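Local coordinates for protein GH3 beta-N-acetylglucosaminidase (Paenibacillaceae, PDB 6K5J) that catalyses hydrolysis of terminal beta-N-acetylglucosamine residues, as a glycoside hydrolase family 3 beta-N-acetylglucosaminidase, at residues 185-188 and 193-196; 239-244 and 277-282. One frame throughout, in Å; residues are numbered along the deposited sequence.

Contact 1. Residues 185-188 and 193-196; sequences PGHG and DSHH. With NAG (2-acetamido-2-deoxy-beta-D-glucopyranose), chain B.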
ATOM      1  N   PRO A 185       9.092  -6.104  11.818  1.00 17.92           N
ATOM      2  CA  PRO A 185       8.361  -7.344  12.116  1.00 17.98           C
ATOM      3  C   PRO A 185       6.847  -7.191  12.291  1.00 20.85           C
ATOM      4  O   PRO A 185       6.219  -8.101  12.822  1.00 22.23           O
ATOM      5  CB  PRO A 185       8.997  -7.808  13.437  1.00 18.52           C
ATOM      6  CG  PRO A 185       9.367  -6.527  14.126  1.00 20.51           C
ATOM      7  CD  PRO A 185       9.787  -5.578  13.008  1.00 20.04           C
ATOM      8  N   GLY A 186       6.263  -6.073  11.859  1.00 19.81           N
ATOM      9  CA  GLY A 186       4.817  -5.963  11.914  1.00 17.14           C
ATOM     10  C   GLY A 186       4.345  -4.632  12.459  1.00 18.79           C
ATOM     11  O   GLY A 186       4.541  -4.338  13.637  1.00 20.62           O
ATOM     12  N   HIS A 187       3.698  -3.839  11.608  1.00 17.31           N
ATOM     13  CA  HIS A 187       3.266  -2.478  11.901  1.00 20.75           C
ATOM     14  C   HIS A 187       1.785  -2.395  12.271  1.00 18.16           C
ATOM     15  O   HIS A 187       1.282  -1.291  12.492  1.00 20.70           O
ATOM     16  CB  HIS A 187       3.556  -1.589  10.672  1.00 18.98           C
ATOM     17  CG  HIS A 187       3.863  -0.150  10.983  1.00 21.07           C
ATOM     18  ND1 HIS A 187       3.068   0.635  11.799  1.00 18.20           N
ATOM     19  CD2 HIS A 187       4.849   0.666  10.525  1.00 18.18           C
ATOM     20  CE1 HIS A 187       3.571   1.857  11.857  1.00 20.79           C
ATOM     21  NE2 HIS A 187       4.652   1.903  11.099  1.00 18.03           N
ATOM     22  N   GLY A 188       1.080  -3.527  12.361  1.00 17.95           N
ATOM     23  CA  GLY A 188      -0.375  -3.499  12.458  1.00 18.34           C
ATOM     24  C   GLY A 188      -0.925  -3.039  13.797  1.00 19.87           C
ATOM     25  O   GLY A 188      -2.074  -2.581  13.862  1.00 21.45           O
ATOM     26  N   ASP A 193       1.972   6.722  13.674  1.00 25.61           N
ATOM     27  CA  ASP A 193       2.371   6.608  12.278  1.00 28.42           C
ATOM     28  C   ASP A 193       3.866   6.885  12.185  1.00 27.70           C
ATOM     29  O   ASP A 193       4.327   7.953  12.603  1.00 28.28           O
ATOM     30  CB  ASP A 193       1.564   7.592  11.424  1.00 28.49           C
ATOM     31  CG  ASP A 193       1.890   7.515   9.944  1.00 31.02           C
ATOM     32  OD1 ASP A 193       2.886   6.862   9.560  1.00 26.45           O
ATOM     33  OD2 ASP A 193       1.145   8.139   9.155  1.00 29.65           O
ATOM     34  N   SER A 194       4.619   5.927  11.635  1.00 26.92           N
ATOM     35  CA  SER A 194       6.064   6.109  11.527  1.00 25.41           C
ATOM     36  C   SER A 194       6.452   7.176  10.504  1.00 27.43           C
ATOM     37  O   SER A 194       7.634   7.548  10.442  1.00 28.23           O
ATOM     38  CB  SER A 194       6.748   4.769  11.200  1.00 24.51           C
ATOM     39  OG  SER A 194       6.067   4.053  10.177  1.00 24.24           O
ATOM     40  N   HIS A 195       5.503   7.680   9.703  1.00 28.88           N
ATOM     41  CA  HIS A 195       5.793   8.861   8.887  1.00 29.84           C
ATOM     42  C   HIS A 195       6.071  10.082   9.755  1.00 31.31           C
ATOM     43  O   HIS A 195       6.840  10.964   9.355  1.00 35.54           O
ATOM     44  CB  HIS A 195       4.627   9.196   7.951  1.00 29.82           C
ATOM     45  CG  HIS A 195       4.409   8.209   6.849  1.00 31.19           C
ATOM     46  ND1 HIS A 195       3.623   7.088   7.004  1.00 25.77           N
ATOM     47  CD2 HIS A 195       4.830   8.200   5.561  1.00 29.78           C
ATOM     48  CE1 HIS A 195       3.586   6.417   5.864  1.00 30.40           C
ATOM     49  NE2 HIS A 195       4.315   7.067   4.975  1.00 30.30           N
ATOM     50  N   HIS A 196       5.447  10.155  10.932  1.00 28.43           N
ATOM     51  CA  HIS A 196       5.426  11.374  11.729  1.00 30.14           C
ATOM     52  C   HIS A 196       6.057  11.234  13.097  1.00 34.54           C
ATOM     53  O   HIS A 196       6.426  12.255  13.688  1.00 34.69           O
ATOM     54  CB  HIS A 196       3.979  11.865  11.924  1.00 32.36           C
ATOM     55  CG  HIS A 196       3.222  12.008  10.643  1.00 40.58           C
ATOM     56  ND1 HIS A 196       3.694  12.754   9.584  1.00 41.03           N
ATOM     57  CD2 HIS A 196       2.044  11.477  10.235  1.00 41.11           C
ATOM     58  CE1 HIS A 196       2.832  12.687   8.584  1.00 45.34           C
ATOM     59  NE2 HIS A 196       1.823  11.916   8.953  1.00 44.25           N
TER
HETATM   60  C1  NAG B 601       6.906   4.494   3.423  1.00 22.67           C
HETATM   61  C2  NAG B 601       5.816   3.407   3.604  1.00 21.34           C
HETATM   62  C3  NAG B 601       6.141   2.147   2.782  1.00 20.23           C
HETATM   63  C4  NAG B 601       6.513   2.498   1.348  1.00 19.76           C
HETATM   64  C5  NAG B 601       7.645   3.511   1.361  1.00 22.04           C
HETATM   65  C6  NAG B 601       8.102   3.939  -0.016  1.00 21.53           C
HETATM   66  C7  NAG B 601       4.526   2.995   5.670  1.00 21.16           C
HETATM   67  C8  NAG B 601       4.612   2.602   7.120  1.00 18.32           C
HETATM   68  N2  NAG B 601       5.690   3.066   5.015  1.00 18.72           N
HETATM   69  O1  NAG B 601       6.414   5.685   3.940  1.00 27.90           O
HETATM   70  O3  NAG B 601       5.021   1.266   2.780  1.00 18.61           O
HETATM   71  O4  NAG B 601       6.922   1.331   0.645  1.00 18.22           O
HETATM   72  O5  NAG B 601       7.182   4.688   2.030  1.00 20.51           O
HETATM   73  O6  NAG B 601       7.121   4.740  -0.662  1.00 21.88           O
HETATM   74  O7  NAG B 601       3.451   3.214   5.115  1.00 20.36           O
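H187 and S194 join two points of the long loop that follows strand 178-184 in the TIM-barrel domain, a loop whose K-H-F-P-G-H-G and D-S-H elements identify it as the signature loop of family 3 beta-N-acetylglucosaminidases. Along 193-196, D193 comes first, and its carboxylate works within its own segment. OD1 accepts two donors from H195. The backbone N of H195 reaches D193 OD1 at 2.7 Å from 53° out of the carboxylate plane, which makes an Asx turn, whereas H195 ND1 meets the syn lone pair of the same oxygen, also at 2.7 Å. The second bond lies nearly in the imidazole plane and limits rotation of that ring. S194 then supplies the bond between the segments: its OG is 2.7 Å from H187 NE2, near the ring plane at the imidazole edge. The angle at the hydrogen is 161°, close to straight, and either atom could be the donor. With chi1 at 45°, OG is tucked between the backbone N and the carbonyl carbon, on the side facing H187. Both side chains are buried, and T190 OG1, bonded to H187 ND1, fixes the ring from its other nitrogen. The sugar's acetamido methyl borders the pair, with NAG C8 3.7 Å from S194 OG and 3.9 Å from H187 CD2. H195, held by D193, presents its other nitrogen to the anomeric oxygen: NE2 is 2.7 Å from NAG O1. D83, R152, K182, H183 and D268 also hydrogen-bond the sugar. At the end of the segment, H196 N donates to D193 O, closing a beta turn over 193-196, while H195 CB lies 3.9 Å above the plane of the H196 ring, over its centre.

Contact 2. Residues 239-244 and 277-282; sequences PEKLPA and KFYGVG
Y279 points its hydroxyl at the backbone of 239-244 and donates from OH to K241 O. The modelled separation of 2.4 Å is very short, so the exact length is doubtful, but the carbonyl oxygen lies at the edge of the phenol, in the ring plane. Two apolar side chains accompany this bond. P243 approaches from the opposite direction, its CD 3.5 Å from Y279 CZ, and L242 brings CD2 to 4.0 Å from Y279 CE1; both meet the ring obliquely. In the next shell, K241 is the centre of an inverse gamma turn, closed by a weak bond from L242 N to E240 O, and its own carbonyl faces the phenol, while L198 touches both Y279 and P243. Y279 CG stands anti to its carbonyl carbon (chi1 -57°), which directs the ring across to the other loop. A leucine here has neither hydroxyl nor ring, and would probably leave K241 O without this donor and open a gap beside P243 CD and L242 CD2. G280, next in sequence, is the N-cap of helix 281-291. The pairing thus ties the loop after strand 226-229 to the segment between helices 273-276 and 281-291, a contact between connections that follow adjacent strands of a TIM barrel.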
ATOM      1  N   PRO A 239      16.411  -3.834  23.175  1.00 34.52           N
ATOM      2  CA  PRO A 239      16.363  -2.999  24.387  1.00 35.11           C
ATOM      3  C   PRO A 239      16.724  -1.549  24.139  1.00 35.96           C
ATOM      4  O   PRO A 239      16.234  -0.677  24.866  1.00 38.80           O
ATOM      5  CB  PRO A 239      17.380  -3.669  25.324  1.00 36.48           C
ATOM      6  CG  PRO A 239      17.596  -5.040  24.757  1.00 43.18           C
ATOM      7  CD  PRO A 239      17.416  -4.905  23.275  1.00 35.51           C
ATOM      8  N   GLU A 240      17.578  -1.258  23.161  1.00 35.95           N
ATOM      9  CA  GLU A 240      17.947   0.124  22.888  1.00 35.61           C
ATOM     10  C   GLU A 240      16.836   0.837  22.127  1.00 36.67           C
ATOM     11  O   GLU A 240      15.964   0.212  21.517  1.00 29.78           O
ATOM     12  CB  GLU A 240      19.251   0.195  22.093  1.00 39.45           C
ATOM     13  CG  GLU A 240      20.430  -0.456  22.792  1.00 44.92           C
ATOM     14  CD  GLU A 240      20.628   0.089  24.192  1.00 54.38           C
ATOM     15  OE1 GLU A 240      20.490   1.319  24.373  1.00 54.71           O
ATOM     16  OE2 GLU A 240      20.903  -0.712  25.113  1.00 59.04           O
ATOM     17  N   LYS A 241      16.876   2.172  22.168  1.00 30.26           N
ATOM     18  CA  LYS A 241      15.910   3.003  21.448  1.00 34.34           C
ATOM     19  C   LYS A 241      16.311   3.071  19.971  1.00 32.75           C
ATOM     20  O   LYS A 241      16.730   4.102  19.435  1.00 32.54           O
ATOM     21  CB  LYS A 241      15.810   4.386  22.074  1.00 37.96           C
ATOM     22  CG  LYS A 241      14.491   5.086  21.789  1.00 42.38           C
ATOM     23  CD  LYS A 241      14.522   6.558  22.180  1.00 50.71           C
ATOM     24  CE  LYS A 241      13.323   6.909  23.060  1.00 55.05           C
ATOM     25  NZ  LYS A 241      13.522   8.198  23.787  1.00 63.94           N
ATOM     26  N   LEU A 242      16.187   1.920  19.314  1.00 26.29           N
ATOM     27  CA  LEU A 242      16.469   1.785  17.885  1.00 26.97           C
ATOM     28  C   LEU A 242      15.250   1.159  17.222  1.00 27.93           C
ATOM     29  O   LEU A 242      14.816   0.066  17.641  1.00 25.60           O
ATOM     30  CB  LEU A 242      17.706   0.920  17.633  1.00 28.26           C
ATOM     31  CG  LEU A 242      19.060   1.438  18.116  1.00 30.94           C
ATOM     32  CD1 LEU A 242      20.103   0.321  18.047  1.00 25.82           C
ATOM     33  CD2 LEU A 242      19.482   2.633  17.287  1.00 31.20           C
ATOM     34  N   PRO A 243      14.671   1.779  16.201  1.00 26.22           N
ATOM     35  CA  PRO A 243      13.594   1.107  15.461  1.00 25.69           C
ATOM     36  C   PRO A 243      14.136  -0.131  14.759  1.00 25.90           C
ATOM     37  O   PRO A 243      15.346  -0.296  14.586  1.00 24.79           O
ATOM     38  CB  PRO A 243      13.129   2.171  14.460  1.00 23.79           C
ATOM     39  CG  PRO A 243      14.321   3.039  14.258  1.00 28.05           C
ATOM     40  CD  PRO A 243      15.079   3.047  15.568  1.00 26.66           C
ATOM     41  N   ALA A 244      13.216  -1.017  14.363  1.00 25.33           N
ATOM     42  CA  ALA A 244      13.616  -2.271  13.727  1.00 23.04           C
ATOM     43  C   ALA A 244      14.575  -2.029  12.567  1.00 23.60           C
ATOM     44  O   ALA A 244      15.527  -2.788  12.373  1.00 23.57           O
ATOM     45  CB  ALA A 244      12.380  -3.031  13.242  1.00 21.05           C
ATOM     46  N   LYS A 277      14.287  12.464  11.559  1.00 33.93           N
ATOM     47  CA  LYS A 277      14.238  13.425  12.654  1.00 37.06           C
ATOM     48  C   LYS A 277      14.976  12.943  13.891  1.00 40.66           C
ATOM     49  O   LYS A 277      15.505  13.765  14.647  1.00 41.44           O
ATOM     50  CB  LYS A 277      12.783  13.743  13.017  1.00 39.29           C
ATOM     51  CG  LYS A 277      12.623  14.815  14.090  1.00 49.79           C
ATOM     52  CD  LYS A 277      11.403  14.564  14.968  1.00 46.76           C
ATOM     53  CE  LYS A 277      10.390  15.693  14.839  1.00 55.32           C
ATOM     54  NZ  LYS A 277       9.192  15.480  15.709  1.00 58.12           N
ATOM     55  N   PHE A 278      15.029  11.634  14.120  1.00 35.91           N
ATOM     56  CA  PHE A 278      15.678  11.111  15.311  1.00 34.42           C
ATOM     57  C   PHE A 278      17.094  10.612  15.058  1.00 37.46           C
ATOM     58  O   PHE A 278      17.886  10.558  16.005  1.00 37.38           O
ATOM     59  CB  PHE A 278      14.848   9.965  15.914  1.00 40.51           C
ATOM     60  CG  PHE A 278      13.466  10.371  16.359  1.00 42.19           C
ATOM     61  CD1 PHE A 278      12.399  10.351  15.474  1.00 41.24           C
ATOM     62  CD2 PHE A 278      13.236  10.766  17.669  1.00 49.75           C
ATOM     63  CE1 PHE A 278      11.124  10.723  15.883  1.00 41.61           C
ATOM     64  CE2 PHE A 278      11.967  11.136  18.085  1.00 48.47           C
ATOM     65  CZ  PHE A 278      10.909  11.117  17.190  1.00 44.82           C
ATOM     66  N   TYR A 279      17.438  10.250  13.820  1.00 35.15           N
ATOM     67  CA  TYR A 279      18.735   9.631  13.572  1.00 35.98           C
ATOM     68  C   TYR A 279      19.507  10.266  12.420  1.00 32.52           C
ATOM     69  O   TYR A 279      20.740  10.230  12.431  1.00 35.91           O
ATOM     70  CB  TYR A 279      18.564   8.126  13.321  1.00 33.93           C
ATOM     71  CG  TYR A 279      17.871   7.402  14.454  1.00 31.99           C
ATOM     72  CD1 TYR A 279      18.593   6.867  15.516  1.00 31.30           C
ATOM     73  CD2 TYR A 279      16.486   7.254  14.463  1.00 34.11           C
ATOM     74  CE1 TYR A 279      17.948   6.210  16.563  1.00 35.74           C
ATOM     75  CE2 TYR A 279      15.836   6.604  15.491  1.00 34.61           C
ATOM     76  CZ  TYR A 279      16.570   6.085  16.544  1.00 37.58           C
ATOM     77  OH  TYR A 279      15.909   5.443  17.566  1.00 35.31           O
ATOM     78  N   GLY A 280      18.819  10.838  11.433  1.00 32.42           N
ATOM     79  CA  GLY A 280      19.450  11.400  10.231  1.00 32.24           C
ATOM     80  C   GLY A 280      19.558  10.387   9.102  1.00 32.03           C
ATOM     81  O   GLY A 280      19.708   9.190   9.318  1.00 27.53           O
ATOM     82  N   VAL A 281      19.489  10.885   7.861  1.00 31.69           N
ATOM     83  CA  VAL A 281      19.455   9.984   6.702  1.00 30.21           C
ATOM     84  C   VAL A 281      20.817   9.320   6.481  1.00 30.30           C
ATOM     85  O   VAL A 281      20.904   8.099   6.292  1.00 29.01           O
ATOM     86  CB  VAL A 281      18.980  10.730   5.442  1.00 27.44           C
ATOM     87  CG1 VAL A 281      19.142   9.843   4.195  1.00 27.92           C
ATOM     88  CG2 VAL A 281      17.508  11.175   5.600  1.00 27.46           C
ATOM     89  N   GLY A 282      21.894  10.109   6.487  1.00 30.39           N
ATOM     90  CA  GLY A 282      23.213   9.544   6.237  1.00 30.51           C
ATOM     91  C   GLY A 282      23.621   8.535   7.294  1.00 28.21           C
ATOM     92  O   GLY A 282      24.023   7.409   6.982  1.00 28.31           O
TER

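The two contacts lie in series along the chain, with centres 14 Å apart, and all four segments belong to the family 3 N-terminal domain. They touch directly where P185 CD packs against A244 CB at 3.6 Å. A second route runs through the neighbouring loops: H195 of contact 1 is hydrogen-bonded through its backbone to N273, and helix 273-276 then packs on P243 of contact 2 through I275. Their relation to the sugar differs. Contact 1 borders the bound NAG with side-chain atoms, whereas in contact 2 the side chain of P243 is about 11 Å from it, which puts 239-244/277-282 outside the first shell of the sugar.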